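Local coordinates for VWFA domain-containing protein (PDB 3IBS), which is of unknown function but carries a magnesium-binding von Willebrand factor type A domain as part of a probably membrane-bound BatB protein, at residues D46-D49 against N50-V53; I98-A101 against T102-F105; N197-S200 against A201-I205; Q207-S210 against K211-K214. All coordinates share one frame; numbering follows the deposited sequence.

Interaction 1. Residues D46-D49 against N50-V53; sequences DELD and NDKV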
loop_
_atom_site.group_PDB
_atom_site.type_symbol
_atom_site.label_atom_id
_atom_site.label_comp_id
_atom_site.label_asym_id
_atom_site.label_seq_id
_atom_site.Cartn_x
_atom_site.Cartn_y
_atom_site.Cartn_z
ATOM N N ASP A 46 20.349 22.592 12.085
ATOM C CA ASP A 46 19.997 23.680 13.010
ATOM C C ASP A 46 20.716 23.557 14.344
ATOM O O ASP A 46 20.883 24.547 15.028
ATOM C CB ASP A 46 18.492 23.715 13.302
ATOM C CG ASP A 46 17.662 24.151 12.105
ATOM O OD1 ASP A 46 18.203 24.792 11.194
ATOM O OD2 ASP A 46 16.453 23.852 12.088
ATOM N N GLU A 47 21.102 22.344 14.729
ATOM C CA GLU A 47 21.772 22.136 16.022
ATOM C C GLU A 47 23.298 22.285 15.931
ATOM O O GLU A 47 23.974 22.319 16.951
ATOM C CB GLU A 47 21.415 20.766 16.617
ATOM C CG GLU A 47 19.947 20.627 17.044
ATOM C CD GLU A 47 19.497 21.718 18.018
ATOM O OE1 GLU A 47 20.236 22.026 18.979
ATOM O OE2 GLU A 47 18.402 22.285 17.806
ATOM N N LEU A 48 23.829 22.371 14.711
ATOM C CA LEU A 48 25.265 22.536 14.525
ATOM C C LEU A 48 25.661 23.956 14.912
ATOM O O LEU A 48 24.866 24.889 14.766
ATOM C CB LEU A 48 25.680 22.250 13.079
ATOM C CG LEU A 48 25.412 20.867 12.471
ATOM C CD1 LEU A 48 25.984 20.832 11.057
ATOM C CD2 LEU A 48 25.972 19.717 13.305
ATOM N N ASP A 49 26.879 24.117 15.412
ATOM C CA ASP A 49 27.344 25.447 15.780
ATOM C C ASP A 49 28.602 25.875 15.021
ATOM O O ASP A 49 28.502 26.610 14.042
ATOM C CB ASP A 49 27.529 25.566 17.295
ATOM C CG ASP A 49 27.827 26.989 17.735
ATOM O OD1 ASP A 49 27.486 27.943 16.994
ATOM O OD2 ASP A 49 28.400 27.155 18.836
ATOM N N ASN A 50 29.777 25.431 15.454
ATOM C CA ASN A 50 31.014 25.814 14.746
ATOM C C ASN A 50 31.405 24.751 13.717
ATOM O O ASN A 50 32.579 24.596 13.390
ATOM C CB ASN A 50 32.147 26.043 15.759
ATOM C CG ASN A 50 33.382 26.722 15.147
ATOM O OD1 ASN A 50 33.344 27.242 14.020
ATOM N ND2 ASN A 50 34.486 26.720 15.900
ATOM N N ASP A 51 30.417 24.039 13.178
ATOM C CA ASP A 51 30.688 22.741 12.560
ATOM C C ASP A 51 30.592 22.738 11.044
ATOM O O ASP A 51 30.056 23.667 10.438
ATOM C CB ASP A 51 29.733 21.681 13.124
ATOM C CG ASP A 51 29.683 21.680 14.651
ATOM O OD1 ASP A 51 30.746 21.603 15.283
ATOM O OD2 ASP A 51 28.574 21.741 15.217
ATOM N N LYS A 52 31.098 21.681 10.428
ATOM C CA LYS A 52 30.938 21.526 8.990
ATOM C C LYS A 52 30.093 20.309 8.661
ATOM O O LYS A 52 30.135 19.276 9.366
ATOM C CB LYS A 52 32.289 21.447 8.286
ATOM C CG LYS A 52 33.182 22.645 8.535
ATOM C CD LYS A 52 34.488 22.472 7.806
ATOM C CE LYS A 52 35.346 23.711 7.922
ATOM N NZ LYS A 52 35.855 23.849 9.315
ATOM N N VAL A 53 29.337 20.441 7.583
ATOM C CA VAL A 53 28.425 19.415 7.161
ATOM C C VAL A 53 28.582 19.179 5.678
ATOM O O VAL A 53 28.774 20.126 4.904
ATOM C CB VAL A 53 26.936 19.758 7.548
ATOM C CG1 VAL A 53 26.399 21.015 6.841
ATOM C CG2 VAL A 53 26.031 18.577 7.283
#
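D51 reaches back to the backbone of D49 while L48 packs against V53, and between them they shape the short link from helix 33-46 into strand 52-58, an alpha-to-beta connection of the Rossmann-like von Willebrand factor A fold. The polar part rests on one bond: D49 N donates to D51 OD2 over 2.9 Å. Its N-H...O angle of 163° shows it to be nearly straight. The amide nevertheless meets OD2 from above, 51° out of the carboxylate plane. CG of D51 stands beside its own backbone N, opposite the carbonyl carbon (chi1 -50°), and this swings the carboxylate back over the turn. The other oxygen, OD1, takes the amide of V12, so two backbone N-H groups hold the buried carboxylate and limit its rotation. With an alanine here, D49 N and V12 N would probably both lose their acceptor, and the turn would be less firmly tied to the chain at V12. Y72 of helix 72-80 adds a bond from its hydroxyl group to D51 O.

L48 also packs on the same oxygen. OD2 of D51 lies 3.5 Å from L48 CA and also touches L48 CB, so the carboxylate rests against both the backbone and the root of the leucine side chain.

The apolar part is a single pairing in the interior, where Y72 also touches both partners. The side chains of L48 and V53 run at about a right angle, and L48 CD1 is the branch that meets V53 CB, at 3.8 Å.

Interaction 2. Residues I98-A101 against T102-F105; sequences INLA and TRSF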
loop_
_atom_site.group_PDB
_atom_site.type_symbol
_atom_site.label_atom_id
_atom_site.label_comp_id
_atom_site.label_asym_id
_atom_site.label_seq_id
_atom_site.Cartn_x
_atom_site.Cartn_y
_atom_site.Cartn_z
ATOM N N ILE A 98 29.965 5.281 2.321
ATOM C CA ILE A 98 30.859 5.435 3.462
ATOM C C ILE A 98 32.282 5.703 3.000
ATOM O O ILE A 98 32.961 6.562 3.580
ATOM C CB ILE A 98 30.820 4.187 4.412
ATOM C CG1 ILE A 98 29.455 4.071 5.102
ATOM C CG2 ILE A 98 31.945 4.250 5.475
ATOM C CD1 ILE A 98 29.277 2.762 5.932
ATOM N N ASN A 99 32.738 4.971 1.981
ATOM C CA ASN A 99 34.112 5.138 1.458
ATOM C C ASN A 99 34.277 6.529 0.850
ATOM O O ASN A 99 35.305 7.176 1.052
ATOM C CB ASN A 99 34.459 4.089 0.402
ATOM C CG ASN A 99 34.726 2.712 0.994
ATOM O OD1 ASN A 99 34.984 2.544 2.213
ATOM N ND2 ASN A 99 34.689 1.713 0.125
ATOM N N LEU A 100 33.260 6.989 0.110
ATOM C CA LEU A 100 33.285 8.353 -0.434
ATOM C C LEU A 100 33.303 9.382 0.710
ATOM O O LEU A 100 34.046 10.371 0.669
ATOM C CB LEU A 100 32.085 8.591 -1.363
ATOM C CG LEU A 100 31.881 9.984 -1.994
ATOM C CD1 LEU A 100 33.108 10.430 -2.856
ATOM C CD2 LEU A 100 30.578 9.999 -2.823
ATOM N N ALA A 101 32.498 9.150 1.744
ATOM C CA ALA A 101 32.505 10.072 2.891
ATOM C C ALA A 101 33.881 10.210 3.545
ATOM O O ALA A 101 34.314 11.326 3.855
ATOM C CB ALA A 101 31.441 9.685 3.935
ATOM N N THR A 102 34.569 9.089 3.762
ATOM C CA THR A 102 35.910 9.143 4.371
ATOM C C THR A 102 36.907 9.961 3.545
ATOM O O THR A 102 37.787 10.594 4.116
ATOM C CB THR A 102 36.526 7.739 4.628
ATOM O OG1 THR A 102 37.050 7.222 3.401
ATOM C CG2 THR A 102 35.486 6.775 5.190
ATOM N N ARG A 103 36.781 9.947 2.219
ATOM C CA ARG A 103 37.628 10.788 1.351
ATOM C C ARG A 103 37.233 12.275 1.342
ATOM O O ARG A 103 37.922 13.070 0.736
ATOM C CB ARG A 103 37.564 10.313 -0.111
ATOM C CG ARG A 103 38.004 8.887 -0.363
ATOM C CD ARG A 103 38.242 8.635 -1.881
ATOM N NE ARG A 103 37.026 8.499 -2.702
ATOM C CZ ARG A 103 36.220 7.429 -2.718
ATOM N NH1 ARG A 103 36.438 6.386 -1.923
ATOM N NH2 ARG A 103 35.171 7.408 -3.520
ATOM N N SER A 104 36.118 12.639 1.975
ATOM C CA SER A 104 35.509 13.958 1.760
ATOM C C SER A 104 35.701 14.920 2.942
ATOM O O SER A 104 35.250 16.079 2.902
ATOM C CB SER A 104 34.008 13.812 1.476
ATOM O OG SER A 104 33.762 13.036 0.312
ATOM N N PHE A 105 36.332 14.424 4.002
ATOM C CA PHE A 105 36.574 15.228 5.190
ATOM C C PHE A 105 37.789 16.095 4.939
ATOM O O PHE A 105 38.559 15.804 4.035
ATOM C CB PHE A 105 36.793 14.310 6.405
ATOM C CG PHE A 105 35.539 13.627 6.890
ATOM C CD1 PHE A 105 34.633 14.304 7.691
ATOM C CD2 PHE A 105 35.292 12.293 6.589
ATOM C CE1 PHE A 105 33.478 13.681 8.173
ATOM C CE2 PHE A 105 34.131 11.653 7.041
ATOM C CZ PHE A 105 33.221 12.343 7.841
#
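T102 OG1 turns back to N99 O, one of four successive carbonyls, from I98 to A101, that find donors as helix 94-102 runs out. I98 O takes the amide of T102 in a regular helical bond of 3.0 Å. N99 O has two donors: T102 OG1 at 2.9 Å, and R103 N in a weak bond of 3.3 Å. The hydroxyl gets there because OG1 sits between the backbone N and the carbonyl carbon (chi1 79°). A valine in its place would probably leave N99 O with just that weak amide bond. L100 O receives S104 OG at 2.7 Å, the donor standing 41° above the carbonyl plane. A101 O accepts S104 N at 2.9 Å, again from well above the plane (62°), and F105 CD2 also crowds that oxygen.

The R103 side chain folds back, bending at chi3, to lay one guanidinium face over L100 CA, 3.7 Å from the plane. Its NH2 is hydrogen-bonded to a glycerol, probably from the crystallisation liquor.

Toward the sheet, A101, T102 and F105 all touch I115 of strand 113-119, while T102 also meets A135 of helix 128-136. The hydroxyl bonds are the back-bonds common to serine and threonine in helices; the i-to-i-3 bond from S104 N is characteristic of a helix C-terminus, here that of a sheet-covering helix in the alpha/beta sandwich of a von Willebrand factor A domain.

Interaction 3. Residues N197-S200 against A201-I205; sequences NSNS and AQKAI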
loop_
_atom_site.group_PDB
_atom_site.type_symbol
_atom_site.label_atom_id
_atom_site.label_comp_id
_atom_site.label_asym_id
_atom_site.label_seq_id
_atom_site.Cartn_x
_atom_site.Cartn_y
_atom_site.Cartn_z
ATOM N N ASN A 197 7.956 8.224 13.940
ATOM C CA ASN A 197 7.281 9.507 13.707
ATOM C C ASN A 197 7.626 10.636 14.685
ATOM O O ASN A 197 7.374 11.808 14.405
ATOM C CB ASN A 197 5.769 9.311 13.571
ATOM C CG ASN A 197 5.398 8.581 12.289
ATOM O OD1 ASN A 197 5.862 8.935 11.200
ATOM N ND2 ASN A 197 4.566 7.548 12.413
ATOM N N SER A 198 8.227 10.288 15.817
ATOM C CA SER A 198 8.650 11.286 16.795
ATOM C C SER A 198 9.988 11.924 16.385
ATOM O O SER A 198 10.589 11.564 15.349
ATOM C CB SER A 198 8.772 10.639 18.174
ATOM O OG SER A 198 9.908 9.780 18.227
ATOM N N ASN A 199 10.461 12.844 17.221
ATOM C CA ASN A 199 11.743 13.518 17.029
ATOM C C ASN A 199 12.891 12.761 17.712
ATOM O O ASN A 199 14.018 13.276 17.814
ATOM C CB ASN A 199 11.654 14.958 17.572
ATOM C CG ASN A 199 11.200 15.012 19.034
ATOM O OD1 ASN A 199 11.030 13.977 19.687
ATOM N ND2 ASN A 199 10.989 16.227 19.549
ATOM N N SER A 200 12.600 11.543 18.175
ATOM C CA SER A 200 13.548 10.761 18.975
ATOM C C SER A 200 14.884 10.484 18.278
ATOM O O SER A 200 15.949 10.630 18.884
ATOM C CB SER A 200 12.917 9.443 19.457
ATOM O OG SER A 200 12.701 8.552 18.372
ATOM N N ALA A 201 14.837 10.085 17.010
ATOM C CA ALA A 201 16.063 9.783 16.283
ATOM C C ALA A 201 16.941 11.034 16.110
ATOM O O ALA A 201 18.164 10.980 16.304
ATOM C CB ALA A 201 15.730 9.156 14.930
ATOM N N GLN A 202 16.315 12.153 15.749
ATOM C CA GLN A 202 17.046 13.398 15.522
ATOM C C GLN A 202 17.768 13.833 16.792
ATOM O O GLN A 202 18.922 14.264 16.745
ATOM C CB GLN A 202 16.118 14.516 15.030
ATOM C CG GLN A 202 16.844 15.864 14.785
ATOM C CD GLN A 202 16.745 16.798 15.978
ATOM O OE1 GLN A 202 15.662 16.997 16.512
ATOM N NE2 GLN A 202 17.871 17.382 16.394
ATOM N N LYS A 203 17.081 13.721 17.922
ATOM C CA LYS A 203 17.660 14.166 19.172
ATOM C C LYS A 203 18.767 13.226 19.640
ATOM O O LYS A 203 19.771 13.684 20.168
ATOM C CB LYS A 203 16.587 14.324 20.236
ATOM C CG LYS A 203 15.755 15.590 20.081
ATOM C CD LYS A 203 14.780 15.696 21.217
ATOM C CE LYS A 203 13.883 14.467 21.240
ATOM N NZ LYS A 203 13.491 14.116 22.621
ATOM N N ALA A 204 18.586 11.922 19.435
ATOM C CA ALA A 204 19.635 10.967 19.748
ATOM C C ALA A 204 20.910 11.259 18.946
ATOM O O ALA A 204 21.999 11.295 19.513
ATOM C CB ALA A 204 19.164 9.529 19.539
ATOM N N ILE A 205 20.781 11.484 17.642
ATOM C CA ILE A 205 21.951 11.698 16.816
ATOM C C ILE A 205 22.592 13.056 17.120
ATOM O O ILE A 205 23.808 13.141 17.223
ATOM C CB ILE A 205 21.679 11.458 15.287
ATOM C CG1 ILE A 205 22.993 11.238 14.514
ATOM C CG2 ILE A 205 20.892 12.594 14.666
ATOM C CD1 ILE A 205 23.826 10.025 15.008
HETATM O O HOH W 1 12.398 9.146 15.489
HETATM O O HOH W 2 13.557 12.148 14.272
#
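The carboxamide of N199 has the K203 side chain across one face: K203 CE sits over the plane, 3.3 Å from N199 OD1 and farther from ND2. This is a contact of a methylene with a flat polar group, since K203 NZ stays 3.8 Å from the same OD1. The bend of the lysine at chi3 (-58°) brings CE over the amide, while N199 CG, lodged between its own backbone N and carbonyl carbon (chi1 55°), presents that face. The other flat group, the Q202 carboxamide, is held through NE2 by S206 OG, one turn further on.

N199 occupies the N-cap position of helix 200-214, the closing helix of this von Willebrand factor A domain, yet its side chain caps no amide. The first amides of the helix find other partners. S198 OG accepts S200 N at 3.2 Å, an ST turn, and also takes the proton of S200 OG. Water handles the next two: one molecule accepts from A201 N at 3.0 Å, and another accepts from Q202 N at 3.1 Å and donates to S198 O. Regular helical bonding begins with K203 N to N199 O, 3.1 Å long and nearly along the C=O axis, followed by A204 N to S200 O. On the inner side A201 packs on L40 of helix 33-46 and on V195 of strand 191-195, whereas the N199-K203 pair lies at the surface.

Interaction 4. Residues Q207-S210 against K211-K214; sequences QEIS and KMAK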
loop_
_atom_site.group_PDB
_atom_site.type_symbol
_atom_site.label_atom_id
_atom_site.label_comp_id
_atom_site.label_asym_id
_atom_site.label_seq_id
_atom_site.Cartn_x
_atom_site.Cartn_y
_atom_site.Cartn_z
ATOM N N GLN A 207 22.601 14.487 19.925
ATOM C CA GLN A 207 23.243 14.262 21.208
ATOM C C GLN A 207 24.601 13.614 21.005
ATOM O O GLN A 207 25.578 14.010 21.634
ATOM C CB GLN A 207 22.353 13.386 22.111
ATOM C CG GLN A 207 23.013 12.883 23.408
ATOM C CD GLN A 207 23.617 14.008 24.243
ATOM O OE1 GLN A 207 24.796 13.958 24.628
ATOM N NE2 GLN A 207 22.817 15.041 24.514
ATOM N N GLU A 208 24.645 12.614 20.125
ATOM C CA GLU A 208 25.881 11.900 19.802
ATOM C C GLU A 208 26.911 12.852 19.197
ATOM O O GLU A 208 28.093 12.816 19.561
ATOM C CB GLU A 208 25.583 10.731 18.855
ATOM C CG GLU A 208 26.808 10.008 18.316
ATOM C CD GLU A 208 27.594 9.250 19.382
ATOM O OE1 GLU A 208 27.061 9.029 20.494
ATOM O OE2 GLU A 208 28.754 8.867 19.099
ATOM N N ILE A 209 26.457 13.692 18.266
ATOM C CA ILE A 209 27.315 14.714 17.658
ATOM C C ILE A 209 27.864 15.687 18.720
ATOM O O ILE A 209 29.076 15.953 18.743
ATOM C CB ILE A 209 26.590 15.476 16.532
ATOM C CG1 ILE A 209 26.303 14.537 15.349
ATOM C CG2 ILE A 209 27.429 16.679 16.046
ATOM C CD1 ILE A 209 25.209 15.048 14.422
ATOM N N SER A 210 26.985 16.187 19.600
ATOM C CA SER A 210 27.391 17.057 20.723
ATOM C C SER A 210 28.399 16.416 21.672
ATOM O O SER A 210 29.308 17.085 22.156
ATOM C CB SER A 210 26.178 17.503 21.543
ATOM O OG SER A 210 25.341 18.336 20.768
ATOM N N LYS A 211 28.201 15.132 21.950
ATOM C CA LYS A 211 29.082 14.343 22.814
ATOM C C LYS A 211 30.479 14.212 22.185
ATOM O O LYS A 211 31.499 14.320 22.869
ATOM C CB LYS A 211 28.433 12.974 23.049
ATOM C CG LYS A 211 29.184 11.984 23.923
ATOM C CD LYS A 211 28.317 10.735 24.071
ATOM C CE LYS A 211 29.090 9.456 23.747
ATOM N NZ LYS A 211 30.000 9.043 24.837
HETATM N N MSE A 212 30.506 14.010 20.871
HETATM C CA MSE A 212 31.746 13.925 20.111
HETATM C C MSE A 212 32.518 15.251 20.127
HETATM O O MSE A 212 33.743 15.265 20.312
HETATM C CB MSE A 212 31.435 13.480 18.678
HETATM C CG MSE A 212 32.645 13.222 17.824
HETATM SE SE MSE A 212 32.110 12.605 16.062
HETATM C CE MSE A 212 31.091 14.162 15.445
ATOM N N ALA A 213 31.791 16.358 19.969
ATOM C CA ALA A 213 32.382 17.702 19.944
ATOM C C ALA A 213 32.995 18.098 21.280
ATOM O O ALA A 213 33.959 18.867 21.326
ATOM C CB ALA A 213 31.345 18.732 19.527
ATOM N N LYS A 214 32.428 17.575 22.363
ATOM C CA LYS A 214 32.871 17.936 23.705
ATOM C C LYS A 214 33.996 17.049 24.234
ATOM O O LYS A 214 34.684 17.413 25.180
ATOM C CB LYS A 214 31.682 17.995 24.669
ATOM C CG LYS A 214 30.829 19.231 24.450
ATOM C CD LYS A 214 29.473 19.121 25.109
ATOM C CE LYS A 214 28.764 20.461 25.055
ATOM N NZ LYS A 214 27.415 20.399 25.676
#
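K211 N donates to Q207 O over 2.9 Å, the shortest bond of this helical turn, with an N-H...O angle of 152°. M212 N to E208 O and A213 N to I209 O repeat the pattern, each at 3.0 Å. The fourth bond, K214 N to S210 O, is weak: it stretches to 3.2 Å and bends to 134°, evidence that the helix is losing regularity at its end. Around that same carbonyl the K214 side chain adds packing, its CG lying 3.5 Å from S210 O.

These residues form the C-terminal half of helix 200-214, which lies against the central sheet of the von Willebrand factor A fold. I209 and M212, a selenomethionine, face the sheet: I209 touches V12 and I116, and M212 touches V12 and A114, with A213 also reaching V12. Between the two larger side chains the contact is loose, I209 CG2 to M212 CE at 4.5 Å.

K211 crosses E208 and Q207 obliquely. E208, which also touches Q141 of strand 140-147, bends at chi2 (67°), and this brings OE1 alongside the lysine chain, 3.9 Å from K211 CE. The charged ends do not meet, for E208 OE1 and K211 NZ are 5.2 Å apart, so any attraction between them would probably be weak. Q207 OE1 approaches the base of the same lysine at CB. S210 turns its hydroxyl to the backbone instead, where OG bonds to S206 O in the preceding turn.

How the interactions relate
Interactions 3 and 4 adjoin on helix 200-214, their centres about 15 Å apart. Interaction 1 lies beside this helix: E47 CG packs on Q202 NE2 of interaction 3 at 3.9 Å, and its nearest atoms come within about 4 Å of interaction 4 without touching. Interaction 2 stands apart, its centre about 25 Å from that of interaction 3 and on the opposite side of the chain's centre. The central sheet separates interactions 2 and 4, as strand 113-119 makes plain: I115 meets interaction 2, whereas its neighbours A114 and I116 meet interaction 4, as expected for opposite sheet faces. All four lie away from the magnesium site at S21 and S23.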